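Local structure of nucleocapsid protein (Schmallenberg virus, 4JNG) at residues R95-L100 with G143-A148; N19-Y24 with E149-A154; F43-K48 with V123-E128; T72-H77 with A90-R95. The protein encapsidates the viral genomic RNA, shielding it from nucleases and forming the helical nucleocapsid that serves as template for transcription and replication. All coordinates share one frame; numbering follows the deposited sequence.

Contact 1. Residues R95-L100 with G143-A148; sequences RMSGYL and GFAPGA. With nucleotides of chain A.
The guanidinium of Arg-95 meets the phosphate of U24 of RNA chain A at its edge and near its plane, while Tyr-99, one turn further on, has Arg-95 O above one face of its ring, offset toward the rim. These groups belong to helix 93-110; against another side of the same helix rests a type II beta turn, Ala-145 to Ala-148. The extended side chain of Arg-95 gives NE a nearly straight bond to U24 OP1, 2.9 Å long with 168° at the hydrogen, well suited to an RNA-binding residue. Toward the turn, Ser-97 holds OG anti to its backbone N (chi1 178°), which brings the hydroxyl to Pro-146 O as donor at 2.6 Å. It approaches somewhat tilted from the carbonyl plane, and Pro-146 CD lies 3.5 Å from Ser-97 OG. Serine is thus small enough for the close packing yet polar enough to bond the carbonyl of the turn. Gly-147 occupies the third position of the turn with a positive phi of 86°, where a CB would strike its own chain and Gly-98 N. Gly-98, also without a side chain, lets the backbones come close: its CA lies 3.4 Å from Gly-147 O in a CA-H...O contact.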
# COMPACT_ATOMS: atom_id res chain seq x y z
N ARG B 95 19.54 18.23 1.75
CA ARG B 95 20.42 19.39 1.63
C ARG B 95 21.89 18.97 1.72
O ARG B 95 22.72 19.42 0.94
CB ARG B 95 20.08 20.42 2.71
CG ARG B 95 18.75 21.16 2.48
CD ARG B 95 18.57 22.26 3.51
NE ARG B 95 17.29 22.94 3.39
CZ ARG B 95 16.86 23.91 4.19
NH1 ARG B 95 17.60 24.36 5.20
NH2 ARG B 95 15.66 24.45 3.95
N MET B 96 22.16 18.09 2.68
CA MET B 96 23.50 17.59 2.96
C MET B 96 24.11 16.94 1.72
O MET B 96 25.26 17.19 1.37
CB MET B 96 23.38 16.57 4.09
CG MET B 96 24.67 16.00 4.61
SD MET B 96 24.33 14.92 6.00
CE MET B 96 25.99 14.28 6.17
N SER B 97 23.31 16.12 1.04
CA SER B 97 23.69 15.49 -0.21
C SER B 97 24.09 16.50 -1.29
O SER B 97 25.08 16.29 -1.99
CB SER B 97 22.54 14.63 -0.72
OG SER B 97 22.84 14.04 -1.96
N GLY B 98 23.32 17.57 -1.42
CA GLY B 98 23.65 18.63 -2.38
C GLY B 98 24.91 19.38 -1.99
O GLY B 98 25.78 19.64 -2.83
N TYR B 99 25.03 19.73 -0.71
CA TYR B 99 26.22 20.43 -0.25
C TYR B 99 27.48 19.58 -0.50
O TYR B 99 28.44 20.08 -1.06
CB TYR B 99 26.13 20.81 1.23
CG TYR B 99 25.03 21.80 1.57
CD1 TYR B 99 24.43 22.62 0.60
CD2 TYR B 99 24.60 21.95 2.89
CE1 TYR B 99 23.44 23.52 0.93
CE2 TYR B 99 23.61 22.85 3.23
CZ TYR B 99 23.04 23.64 2.25
OH TYR B 99 22.06 24.53 2.61
N LEU B 100 27.43 18.29 -0.14
CA LEU B 100 28.59 17.39 -0.29
C LEU B 100 28.98 17.20 -1.75
O LEU B 100 30.17 17.19 -2.08
CB LEU B 100 28.36 16.03 0.38
CG LEU B 100 28.44 15.95 1.90
CD1 LEU B 100 27.94 14.58 2.37
CD2 LEU B 100 29.85 16.19 2.44
N GLY B 143 26.09 15.67 -10.73
CA GLY B 143 24.78 16.26 -10.99
C GLY B 143 23.61 15.33 -10.72
O GLY B 143 22.47 15.78 -10.57
N PHE B 144 23.88 14.03 -10.65
CA PHE B 144 22.87 13.03 -10.30
C PHE B 144 22.54 12.98 -8.80
O PHE B 144 21.56 12.35 -8.41
CB PHE B 144 23.33 11.63 -10.75
CG PHE B 144 22.99 11.31 -12.18
CD1 PHE B 144 21.70 10.90 -12.53
CD2 PHE B 144 23.95 11.39 -13.18
CE1 PHE B 144 21.39 10.59 -13.84
CE2 PHE B 144 23.64 11.09 -14.50
CZ PHE B 144 22.35 10.69 -14.83
N ALA B 145 23.35 13.63 -7.97
CA ALA B 145 23.12 13.58 -6.52
C ALA B 145 21.81 14.27 -6.14
O ALA B 145 21.45 15.30 -6.71
CB ALA B 145 24.28 14.23 -5.78
N PRO B 146 21.08 13.71 -5.16
CA PRO B 146 19.95 14.48 -4.64
C PRO B 146 20.48 15.78 -4.04
O PRO B 146 21.56 15.78 -3.43
CB PRO B 146 19.36 13.58 -3.55
CG PRO B 146 19.85 12.21 -3.87
CD PRO B 146 21.18 12.38 -4.53
N GLY B 147 19.75 16.88 -4.26
CA GLY B 147 20.16 18.19 -3.78
C GLY B 147 21.10 18.96 -4.70
O GLY B 147 21.35 20.13 -4.46
N ALA B 148 21.61 18.32 -5.76
CA ALA B 148 22.44 19.02 -6.74
C ALA B 148 21.67 20.09 -7.51
O ALA B 148 22.26 21.05 -8.01
CB ALA B 148 23.07 18.03 -7.71
P U A 24 14.07 22.17 1.10
OP1 U A 24 15.47 21.80 1.51
OP2 U A 24 13.67 22.08 -0.32
O5' U A 24 13.05 21.28 1.93
C5' U A 24 13.01 21.31 3.37
C4' U A 24 11.81 20.53 3.86
O4' U A 24 10.60 21.29 3.60
C3' U A 24 11.56 19.20 3.18
O3' U A 24 12.36 18.16 3.72
C2' U A 24 10.08 18.99 3.45
O2' U A 24 9.76 18.56 4.76
C1' U A 24 9.54 20.41 3.26
N1 U A 24 9.11 20.70 1.88
C2 U A 24 7.86 20.25 1.50
O2 U A 24 7.14 19.60 2.24
N3 U A 24 7.50 20.56 0.21
C4 U A 24 8.24 21.27 -0.71
O4 U A 24 7.78 21.47 -1.83
C5 U A 24 9.52 21.70 -0.24
C6 U A 24 9.90 21.41 1.01

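Contact 2. Residues N19-Y24 with E149-A154; sequences NPEVGY and EMFLDA. With nucleotides of chain A.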
# COMPACT_ATOMS: atom_id res chain seq x y z
N ASN B 19 18.55 30.45 0.84
CA ASN B 19 19.48 30.63 -0.26
C ASN B 19 20.55 29.55 -0.14
O ASN B 19 21.41 29.64 0.75
CB ASN B 19 20.08 32.04 -0.20
CG ASN B 19 21.22 32.24 -1.20
OD1 ASN B 19 21.63 31.32 -1.90
ND2 ASN B 19 21.74 33.46 -1.24
N PRO B 20 20.52 28.54 -1.02
CA PRO B 20 21.40 27.38 -0.96
C PRO B 20 22.90 27.73 -0.92
O PRO B 20 23.68 27.01 -0.30
CB PRO B 20 21.09 26.61 -2.24
CG PRO B 20 19.76 27.07 -2.69
CD PRO B 20 19.58 28.46 -2.16
N GLU B 21 23.26 28.84 -1.57
CA GLU B 21 24.65 29.31 -1.59
C GLU B 21 25.11 29.70 -0.19
O GLU B 21 26.23 29.39 0.21
CB GLU B 21 24.82 30.49 -2.55
CG GLU B 21 24.40 30.21 -4.00
CD GLU B 21 25.29 29.20 -4.71
OE1 GLU B 21 26.42 28.96 -4.24
OE2 GLU B 21 24.86 28.65 -5.76
N VAL B 22 24.24 30.38 0.57
CA VAL B 22 24.55 30.75 1.95
C VAL B 22 24.50 29.53 2.87
O VAL B 22 25.32 29.41 3.78
CB VAL B 22 23.63 31.87 2.47
CG1 VAL B 22 23.81 32.08 3.97
CG2 VAL B 22 23.92 33.16 1.73
N GLY B 23 23.54 28.64 2.63
CA GLY B 23 23.47 27.39 3.38
C GLY B 23 24.73 26.54 3.18
O GLY B 23 25.27 25.97 4.14
N TYR B 24 25.19 26.47 1.94
CA TYR B 24 26.39 25.72 1.60
C TYR B 24 27.61 26.23 2.35
O TYR B 24 28.36 25.45 2.94
CB TYR B 24 26.63 25.81 0.10
CG TYR B 24 27.96 25.25 -0.37
CD1 TYR B 24 28.24 23.90 -0.25
CD2 TYR B 24 28.92 26.08 -0.94
CE1 TYR B 24 29.44 23.38 -0.68
CE2 TYR B 24 30.13 25.57 -1.37
CZ TYR B 24 30.38 24.22 -1.23
OH TYR B 24 31.55 23.68 -1.66
N GLU B 149 20.35 19.93 -7.60
CA GLU B 149 19.48 20.92 -8.27
C GLU B 149 19.47 22.31 -7.60
O GLU B 149 19.06 23.30 -8.21
CB GLU B 149 18.06 20.36 -8.45
CG GLU B 149 17.17 20.36 -7.21
CD GLU B 149 17.57 19.35 -6.15
OE1 GLU B 149 18.29 18.36 -6.44
OE2 GLU B 149 17.13 19.55 -5.00
N MET B 150 19.92 22.38 -6.35
CA MET B 150 20.16 23.66 -5.69
C MET B 150 21.33 24.46 -6.30
O MET B 150 21.50 25.64 -5.97
CB MET B 150 20.51 23.42 -4.21
CG MET B 150 19.45 22.76 -3.36
SD MET B 150 19.94 22.80 -1.62
CE MET B 150 21.10 21.45 -1.49
N PHE B 151 22.15 23.83 -7.14
CA PHE B 151 23.31 24.49 -7.73
C PHE B 151 23.39 24.24 -9.23
O PHE B 151 24.35 23.65 -9.73
CB PHE B 151 24.60 23.98 -7.04
CG PHE B 151 24.55 24.07 -5.54
CD1 PHE B 151 24.57 25.30 -4.91
CD2 PHE B 151 24.47 22.92 -4.77
CE1 PHE B 151 24.51 25.38 -3.53
CE2 PHE B 151 24.42 22.99 -3.39
CZ PHE B 151 24.43 24.23 -2.77
N LEU B 152 22.39 24.72 -9.97
CA LEU B 152 22.40 24.60 -11.43
C LEU B 152 23.67 25.23 -12.06
O LEU B 152 24.21 24.69 -13.02
CB LEU B 152 21.12 25.21 -12.02
CG LEU B 152 19.88 24.32 -12.28
CD1 LEU B 152 19.96 22.89 -11.77
CD2 LEU B 152 18.62 24.99 -11.76
N ASP B 153 24.17 26.32 -11.49
CA ASP B 153 25.39 26.97 -11.98
C ASP B 153 26.62 26.07 -11.88
O ASP B 153 27.39 25.92 -12.84
CB ASP B 153 25.63 28.29 -11.23
CG ASP B 153 26.90 29.02 -11.68
OD1 ASP B 153 28.01 28.50 -11.44
OD2 ASP B 153 26.78 30.12 -12.26
N ALA B 154 26.81 25.46 -10.70
CA ALA B 154 27.96 24.63 -10.41
C ALA B 154 27.95 23.30 -11.17
O ALA B 154 29.01 22.74 -11.47
CB ALA B 154 28.06 24.37 -8.92
P U A 22 10.64 31.61 -3.86
OP1 U A 22 10.95 32.94 -3.26
OP2 U A 22 9.79 31.52 -5.07
O5' U A 22 12.02 30.88 -4.14
C5' U A 22 12.09 29.73 -5.00
C4' U A 22 13.38 28.99 -4.76
O4' U A 22 14.50 29.89 -4.93
C3' U A 22 13.54 28.36 -3.38
O3' U A 22 13.71 26.96 -3.58
C2' U A 22 14.77 29.04 -2.78
O2' U A 22 15.61 28.19 -2.02
C1' U A 22 15.50 29.54 -4.02
N1 U A 22 16.33 30.73 -3.77
C2 U A 22 17.67 30.68 -4.14
O2 U A 22 18.17 29.71 -4.67
N3 U A 22 18.38 31.82 -3.87
C4 U A 22 17.91 32.98 -3.28
O4 U A 22 18.68 33.92 -3.11
C5 U A 22 16.52 32.95 -2.93
C6 U A 22 15.80 31.85 -3.18
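Pro-20 O accepts the N-H of Tyr-24 at 2.8 Å as a helical bond and also lies at the edge of the Phe-151 ring, 3.7 Å from Phe-151 CE1. The first turn of helix 20-31 meets the loop mainly through this ring. Glu-21 slides past it in the opposite direction; its chi2 of -67° turns CD toward the ring, and Glu-21 OE2 lies at the ring edge 3.5 Å from Phe-151 CD1, while OE1 of the same carboxylate makes a salt bridge to Arg-102. Pro-20 CB packs 3.8 Å from Met-150 CB, which itself sits over the centre of one Phe-151 face. Tyr-24 adds its CB, 3.9 Å from Phe-151 CZ, the two rings being inclined at 65°. Proline fits the first helical turn, where its missing N-H costs nothing, and its CD also touches O2 of U22 of RNA chain A at 3.1 Å. Asn-19 OD1 takes Glu-21 N at 3.0 Å, the donor standing above the carbonyl plane. The arrangement is that of an N-capped helix start with proline in the first turn, set beside the bound RNA.

Contact 3. Residues F43-K48 with V123-E128; sequences FFLNQK and VMPLAE. With nucleotides of chain A.
Phe-44 and Met-124 make the aromatic part of this contact. The Met-124 methyl, CE, stands over the centre of the Phe-44 ring, 3.7 Å from the centroid and 10° off the normal, a CH-pi contact; Met-124 SD lies obliquely, 4.5 Å from the centroid of the Phe-44 ring, so the pair is also a Met-aromatic one. The methionine chain leaves its backbone pointing away from the helix and is folded back by bends at chi2 (65°) and chi3, an adaptability that an unbranched thioether readily provides. Phe-43 CD2 lies over the opposite face, so the Phe-44 ring is sandwiched.

Apolar contacts follow with Leu-45, whose CD2 rests 3.7 Å from Pro-125 CG and 4.0 Å from Val-123 CB. The short, compact side chains of Val-123 and Pro-125 let Leu-45 CD2 come close to both.

Leu-45 and Val-123 also touch RNA chain A, and Lys-48 and Leu-126 join them. Leu-45 CD2 lies against the base of U30, and Val-123 CG1 approaches U30 O2 at 3.5 Å. Lys-48, an RNA-binding residue, lays its aliphatic CD 3.4 Å from U29 C5, while Leu-126 sends CD1 to the base of U29 and CD2 to that of U28. Helices 37-45 and 47-56 and the loop before helix 138-142 thereby form an apolar wall of the RNA-binding groove, where uracil bases pack on aliphatic side chains.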
# COMPACT_ATOMS: atom_id res chain seq x y z
N PHE B 43 28.74 8.59 2.88
CA PHE B 43 27.44 9.25 2.78
C PHE B 43 26.63 8.72 1.60
O PHE B 43 25.51 8.25 1.79
CB PHE B 43 27.55 10.77 2.66
CG PHE B 43 26.21 11.44 2.51
CD1 PHE B 43 25.42 11.69 3.61
CD2 PHE B 43 25.73 11.76 1.25
CE1 PHE B 43 24.17 12.27 3.47
CE2 PHE B 43 24.49 12.35 1.10
CZ PHE B 43 23.71 12.61 2.22
N PHE B 44 27.21 8.79 0.40
CA PHE B 44 26.43 8.52 -0.82
C PHE B 44 26.06 7.05 -1.04
O PHE B 44 25.11 6.77 -1.75
CB PHE B 44 27.12 9.08 -2.07
CG PHE B 44 27.05 10.57 -2.17
CD1 PHE B 44 25.84 11.19 -2.44
CD2 PHE B 44 28.18 11.35 -1.98
CE1 PHE B 44 25.76 12.57 -2.53
CE2 PHE B 44 28.10 12.73 -2.07
CZ PHE B 44 26.88 13.34 -2.33
N LEU B 45 26.79 6.12 -0.43
CA LEU B 45 26.36 4.72 -0.48
C LEU B 45 25.32 4.37 0.60
O LEU B 45 24.56 3.41 0.44
CB LEU B 45 27.55 3.78 -0.41
CG LEU B 45 28.45 3.86 -1.65
CD1 LEU B 45 29.83 3.31 -1.35
CD2 LEU B 45 27.82 3.15 -2.83
N ASN B 46 25.26 5.16 1.68
CA ASN B 46 24.36 4.88 2.79
C ASN B 46 23.21 5.89 2.91
O ASN B 46 22.57 5.99 3.95
CB ASN B 46 25.15 4.85 4.10
CG ASN B 46 26.06 3.65 4.17
OD1 ASN B 46 27.21 3.70 3.75
ND2 ASN B 46 25.55 2.55 4.72
N GLN B 47 22.95 6.61 1.82
CA GLN B 47 22.03 7.71 1.86
C GLN B 47 20.58 7.22 1.85
O GLN B 47 19.74 7.76 2.56
CB GLN B 47 22.27 8.66 0.68
CG GLN B 47 21.30 9.84 0.68
CD GLN B 47 21.49 10.77 -0.49
OE1 GLN B 47 22.15 10.45 -1.47
NE2 GLN B 47 20.88 11.95 -0.40
N LYS B 48 20.30 6.20 1.05
CA LYS B 48 19.00 5.53 1.06
C LYS B 48 18.73 4.89 2.42
O LYS B 48 17.61 4.99 2.95
CB LYS B 48 18.93 4.49 -0.06
CG LYS B 48 17.68 3.63 -0.06
CD LYS B 48 17.18 3.37 -1.48
CE LYS B 48 16.43 2.05 -1.58
NZ LYS B 48 15.82 1.88 -2.93
N VAL B 123 31.34 6.91 -5.22
CA VAL B 123 30.38 6.21 -6.04
C VAL B 123 29.02 6.91 -5.96
O VAL B 123 28.52 7.17 -4.87
CB VAL B 123 30.24 4.75 -5.58
CG1 VAL B 123 29.38 3.97 -6.54
CG2 VAL B 123 31.62 4.09 -5.49
N MET B 124 28.44 7.23 -7.11
CA MET B 124 27.10 7.83 -7.17
C MET B 124 26.15 6.79 -7.75
O MET B 124 25.99 6.70 -8.96
CB MET B 124 27.12 9.10 -8.03
CG MET B 124 25.86 9.97 -7.96
SD MET B 124 25.52 10.72 -6.35
CE MET B 124 27.12 11.44 -5.95
N PRO B 125 25.53 5.98 -6.87
CA PRO B 125 24.53 5.04 -7.35
C PRO B 125 23.24 5.77 -7.67
O PRO B 125 22.42 5.99 -6.79
CB PRO B 125 24.34 4.08 -6.17
CG PRO B 125 25.25 4.53 -5.09
CD PRO B 125 25.64 5.94 -5.41
N LEU B 126 23.09 6.15 -8.93
CA LEU B 126 21.99 6.98 -9.41
C LEU B 126 22.42 7.47 -10.78
O LEU B 126 21.64 7.46 -11.73
CB LEU B 126 21.72 8.19 -8.48
CG LEU B 126 20.60 8.04 -7.46
CD1 LEU B 126 20.91 8.77 -6.16
CD2 LEU B 126 19.29 8.54 -8.05
N ALA B 127 23.67 7.90 -10.85
CA ALA B 127 24.35 8.20 -12.09
C ALA B 127 24.64 6.91 -12.84
O ALA B 127 24.40 6.82 -14.04
CB ALA B 127 25.65 8.95 -11.82
N GLU B 128 25.17 5.92 -12.11
CA GLU B 128 25.64 4.67 -12.71
C GLU B 128 24.55 3.95 -13.47
O GLU B 128 24.73 3.60 -14.64
CB GLU B 128 26.20 3.73 -11.64
CG GLU B 128 27.49 4.19 -10.98
CD GLU B 128 28.63 4.36 -11.96
OE1 GLU B 128 28.38 4.79 -13.11
OE2 GLU B 128 29.79 4.08 -11.59
P U A 29 16.54 2.19 -7.80
OP1 U A 29 16.83 0.88 -8.43
OP2 U A 29 15.65 2.25 -6.61
O5' U A 29 17.90 2.91 -7.42
C5' U A 29 19.06 2.81 -8.26
C4' U A 29 20.31 2.86 -7.42
O4' U A 29 20.34 4.13 -6.69
C3' U A 29 20.43 1.77 -6.36
O3' U A 29 21.78 1.33 -6.24
C2' U A 29 19.96 2.48 -5.09
O2' U A 29 20.40 1.92 -3.87
C1' U A 29 20.53 3.88 -5.32
N1 U A 29 19.88 4.94 -4.54
C2 U A 29 20.68 5.94 -4.01
O2 U A 29 21.88 5.98 -4.17
N3 U A 29 20.01 6.89 -3.28
C4 U A 29 18.65 6.95 -3.03
O4 U A 29 18.20 7.87 -2.35
C5 U A 29 17.89 5.88 -3.61
C6 U A 29 18.51 4.94 -4.33
P U A 30 22.18 -0.22 -6.45
OP1 U A 30 21.03 -0.92 -7.09
OP2 U A 30 22.73 -0.73 -5.17
O5' U A 30 23.35 -0.14 -7.52
C5' U A 30 24.11 1.07 -7.65
C4' U A 30 25.38 0.88 -8.44
O4' U A 30 26.41 1.71 -7.85
C3' U A 30 25.97 -0.53 -8.50
O3' U A 30 25.50 -1.25 -9.64
C2' U A 30 27.46 -0.24 -8.65
O2' U A 30 27.84 0.08 -9.97
C1' U A 30 27.62 0.98 -7.74
N1 U A 30 27.85 0.64 -6.33
C2 U A 30 29.15 0.44 -5.93
O2 U A 30 30.11 0.56 -6.68
N3 U A 30 29.31 0.13 -4.60
C4 U A 30 28.31 -0.02 -3.66
O4 U A 30 28.61 -0.31 -2.50
C5 U A 30 26.99 0.18 -4.16
C6 U A 30 26.80 0.50 -5.44
P U A 28 11.95 4.20 -5.90
OP1 U A 28 11.53 2.82 -6.27
OP2 U A 28 12.44 4.47 -4.53
O5' U A 28 13.04 4.67 -6.96
C5' U A 28 12.99 4.21 -8.33
C4' U A 28 14.15 4.77 -9.12
O4' U A 28 14.08 6.22 -9.15
C3' U A 28 15.53 4.47 -8.56
O3' U A 28 15.94 3.16 -8.92
C2' U A 28 16.38 5.58 -9.16
O2' U A 28 16.92 5.28 -10.43
C1' U A 28 15.39 6.75 -9.22
N1 U A 28 15.55 7.70 -8.11
C2 U A 28 16.14 8.92 -8.38
O2 U A 28 16.52 9.24 -9.50
N3 U A 28 16.26 9.76 -7.30
C4 U A 28 15.86 9.51 -6.01
O4 U A 28 16.04 10.37 -5.14
C5 U A 28 15.27 8.23 -5.80
C6 U A 28 15.14 7.39 -6.83

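Contact 4. Residues T72-H77 with A90-R95; sequences TVVNNH and AITLHR. With nucleotides of chain A.
A water sits between the backbones of Thr-72 and Ile-91, donating to Thr-72 O and accepting from Ile-91 N, both at 2.9 Å. Beside it the two backbone segments bond directly, Val-74 N to Ile-91 O at 2.9 Å. Ile-91 has CG1 between its backbone N and carbonyl carbon (chi1 46°), a crowded position that sets this atom 3.3 Å from Thr-72 O. The branched Val-74 suits a strand end and places CG2 3.8 Å from Ala-90 CB.

At the other end, His-77 crosses Leu-93 at about a right angle. Leu-93 CB lies at the edge of the imidazole, near NE2, a buried nitrogen with no polar partner in the model. The other ring nitrogen, His-77 ND1, donates to OP1 of U26 of RNA chain A at 2.8 Å, in plane, while U25 C5' lies over one face. Asn-76 ND2 bonds to U24 O2' at 2.9 Å, and Asn-75 OD1 accepts from His-77 N in an Asx turn.

Thr-92 is the N-cap of the following helix: its OG1 accepts from Arg-95 N at 3.0 Å. Arg-95 NH1 also reaches back to Ala-90 O, tying the RNA-binding side chain to the approach to its own helix. Strand 69-74, paired with 61-66, thus runs up to the start of helix 93-110, with Ile-91 against helix 20-31 and His-77 against helix 47-56, where the apolar Leu-93 also suits its buried place.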
# COMPACT_ATOMS: atom_id res chain seq x y z
N THR B 72 24.56 16.88 12.55
CA THR B 72 23.22 17.09 13.09
C THR B 72 22.27 17.33 11.93
O THR B 72 22.41 18.30 11.19
CB THR B 72 23.18 18.26 14.08
OG1 THR B 72 23.94 17.91 15.24
CG2 THR B 72 21.74 18.56 14.51
N VAL B 73 21.30 16.43 11.79
CA VAL B 73 20.39 16.41 10.66
C VAL B 73 18.95 16.68 11.14
O VAL B 73 18.50 16.11 12.13
CB VAL B 73 20.47 15.03 9.96
CG1 VAL B 73 19.60 14.98 8.71
CG2 VAL B 73 21.93 14.69 9.61
N VAL B 74 18.24 17.56 10.43
CA VAL B 74 16.80 17.76 10.65
C VAL B 74 16.03 16.63 9.97
O VAL B 74 16.20 16.38 8.78
CB VAL B 74 16.34 19.14 10.14
CG1 VAL B 74 14.82 19.27 10.18
CG2 VAL B 74 16.97 20.23 10.99
N ASN B 75 15.20 15.94 10.75
CA ASN B 75 14.47 14.78 10.30
C ASN B 75 13.02 15.16 9.97
O ASN B 75 12.18 15.24 10.87
CB ASN B 75 14.51 13.69 11.37
CG ASN B 75 13.68 12.46 11.01
OD1 ASN B 75 13.16 12.34 9.89
ND2 ASN B 75 13.55 11.54 11.97
N ASN B 76 12.76 15.41 8.69
CA ASN B 76 11.40 15.66 8.16
C ASN B 76 10.88 14.45 7.36
O ASN B 76 9.89 14.56 6.64
CB ASN B 76 11.38 16.93 7.29
CG ASN B 76 11.12 18.19 8.10
OD1 ASN B 76 11.29 18.21 9.32
ND2 ASN B 76 10.70 19.25 7.43
N HIS B 77 11.54 13.31 7.53
CA HIS B 77 11.14 12.08 6.83
C HIS B 77 10.05 11.31 7.57
O HIS B 77 9.15 10.75 6.94
CB HIS B 77 12.35 11.18 6.63
CG HIS B 77 13.31 11.69 5.61
ND1 HIS B 77 13.10 11.55 4.26
CD2 HIS B 77 14.49 12.34 5.75
CE1 HIS B 77 14.12 12.09 3.60
NE2 HIS B 77 14.97 12.58 4.49
N ALA B 90 20.22 24.91 8.51
CA ALA B 90 20.15 23.51 8.93
C ALA B 90 20.26 22.61 7.72
O ALA B 90 19.95 23.02 6.59
CB ALA B 90 18.85 23.24 9.67
N ILE B 91 20.69 21.38 7.96
CA ILE B 91 20.80 20.38 6.91
C ILE B 91 19.80 19.26 7.16
O ILE B 91 19.67 18.73 8.25
CB ILE B 91 22.24 19.78 6.74
CG1 ILE B 91 22.88 19.41 8.08
CG2 ILE B 91 23.13 20.76 6.01
CD1 ILE B 91 24.21 18.69 7.95
N THR B 92 19.07 18.95 6.10
CA THR B 92 18.34 17.71 5.99
C THR B 92 19.26 16.78 5.23
O THR B 92 20.31 17.19 4.76
CB THR B 92 17.05 17.92 5.17
OG1 THR B 92 17.40 18.47 3.90
CG2 THR B 92 16.13 18.87 5.89
N LEU B 93 18.84 15.53 5.11
CA LEU B 93 19.55 14.55 4.31
C LEU B 93 19.70 15.03 2.88
O LEU B 93 20.77 14.90 2.26
CB LEU B 93 18.82 13.21 4.36
CG LEU B 93 19.65 11.93 4.44
CD1 LEU B 93 20.90 12.10 5.30
CD2 LEU B 93 18.78 10.82 5.00
N HIS B 94 18.61 15.62 2.37
CA HIS B 94 18.58 16.12 1.02
C HIS B 94 19.55 17.28 0.82
O HIS B 94 20.29 17.30 -0.16
CB HIS B 94 17.16 16.57 0.64
CG HIS B 94 16.98 16.78 -0.82
ND1 HIS B 94 17.01 18.02 -1.41
CD2 HIS B 94 16.79 15.89 -1.83
CE1 HIS B 94 16.82 17.90 -2.71
NE2 HIS B 94 16.69 16.61 -2.99
N ARG B 95 19.54 18.23 1.75
CA ARG B 95 20.42 19.39 1.63
C ARG B 95 21.89 18.97 1.72
O ARG B 95 22.72 19.42 0.94
CB ARG B 95 20.08 20.42 2.71
CG ARG B 95 18.75 21.16 2.48
CD ARG B 95 18.57 22.26 3.51
NE ARG B 95 17.29 22.94 3.39
CZ ARG B 95 16.86 23.91 4.19
NH1 ARG B 95 17.60 24.36 5.20
NH2 ARG B 95 15.66 24.45 3.95
P U A 24 14.07 22.17 1.10
OP1 U A 24 15.47 21.80 1.51
OP2 U A 24 13.67 22.08 -0.32
O5' U A 24 13.05 21.28 1.93
C5' U A 24 13.01 21.31 3.37
C4' U A 24 11.81 20.53 3.86
O4' U A 24 10.60 21.29 3.60
C3' U A 24 11.56 19.20 3.18
O3' U A 24 12.36 18.16 3.72
C2' U A 24 10.08 18.99 3.45
O2' U A 24 9.76 18.56 4.76
C1' U A 24 9.54 20.41 3.26
N1 U A 24 9.11 20.70 1.88
C2 U A 24 7.86 20.25 1.50
O2 U A 24 7.14 19.60 2.24
N3 U A 24 7.50 20.56 0.21
C4 U A 24 8.24 21.27 -0.71
O4 U A 24 7.78 21.47 -1.83
C5 U A 24 9.52 21.70 -0.24
C6 U A 24 9.90 21.41 1.01
P U A 25 13.00 17.03 2.77
OP1 U A 25 14.01 16.30 3.57
OP2 U A 25 13.37 17.64 1.48
O5' U A 25 11.77 16.04 2.57
C5' U A 25 11.17 15.39 3.69
C4' U A 25 9.83 14.83 3.28
O4' U A 25 8.99 15.90 2.77
C3' U A 25 9.88 13.82 2.14
O3' U A 25 10.23 12.54 2.67
C2' U A 25 8.47 13.91 1.57
O2' U A 25 7.56 13.11 2.29
C1' U A 25 8.13 15.39 1.76
N1 U A 25 8.24 16.24 0.57
C2 U A 25 7.11 16.36 -0.22
O2 U A 25 6.06 15.78 0.02
N3 U A 25 7.25 17.19 -1.31
C4 U A 25 8.37 17.89 -1.69
O4 U A 25 8.34 18.59 -2.70
C5 U A 25 9.50 17.72 -0.82
C6 U A 25 9.39 16.92 0.25
P U A 26 10.91 11.44 1.73
OP1 U A 26 11.23 10.26 2.56
OP2 U A 26 11.99 12.10 0.95
O5' U A 26 9.75 11.07 0.69
C5' U A 26 8.77 10.05 0.98
C4' U A 26 7.80 9.91 -0.18
O4' U A 26 7.22 11.21 -0.49
C3' U A 26 8.38 9.43 -1.50
O3' U A 26 8.40 8.00 -1.61
C2' U A 26 7.39 9.97 -2.53
O2' U A 26 6.30 9.12 -2.79
C1' U A 26 6.93 11.28 -1.87
N1 U A 26 7.59 12.47 -2.43
C2 U A 26 6.98 13.11 -3.49
O2 U A 26 5.91 12.74 -3.96
N3 U A 26 7.64 14.20 -3.98
C4 U A 26 8.85 14.71 -3.53
O4 U A 26 9.32 15.71 -4.07
C5 U A 26 9.43 13.99 -2.44
C6 U A 26 8.80 12.92 -1.94
O HOH W 1 21.12 20.90 10.74

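Contacts 1 and 4 use helix 93-110, and residues of contacts 2 and 3 pack against it: contact 4 lies at its start and contact 1 on the next turns, sharing Arg-95, with centres 12 Å apart. Contact 1 is about 3 Å from the centre of the chain and touches all the others. Contacts 2 and 3 lie on opposite sides of that centre, 20 Å apart, and do not touch. Along the sequence, contacts 1, 3 and 4 fall within the loop closed by contact 2; contact 4 is also nested inside contact 3, whereas contacts 1 and 3 alternate. Distant parts of the chain thus meet near one helix, and each contact meets the same RNA strand, at nucleotides between U22 and U30.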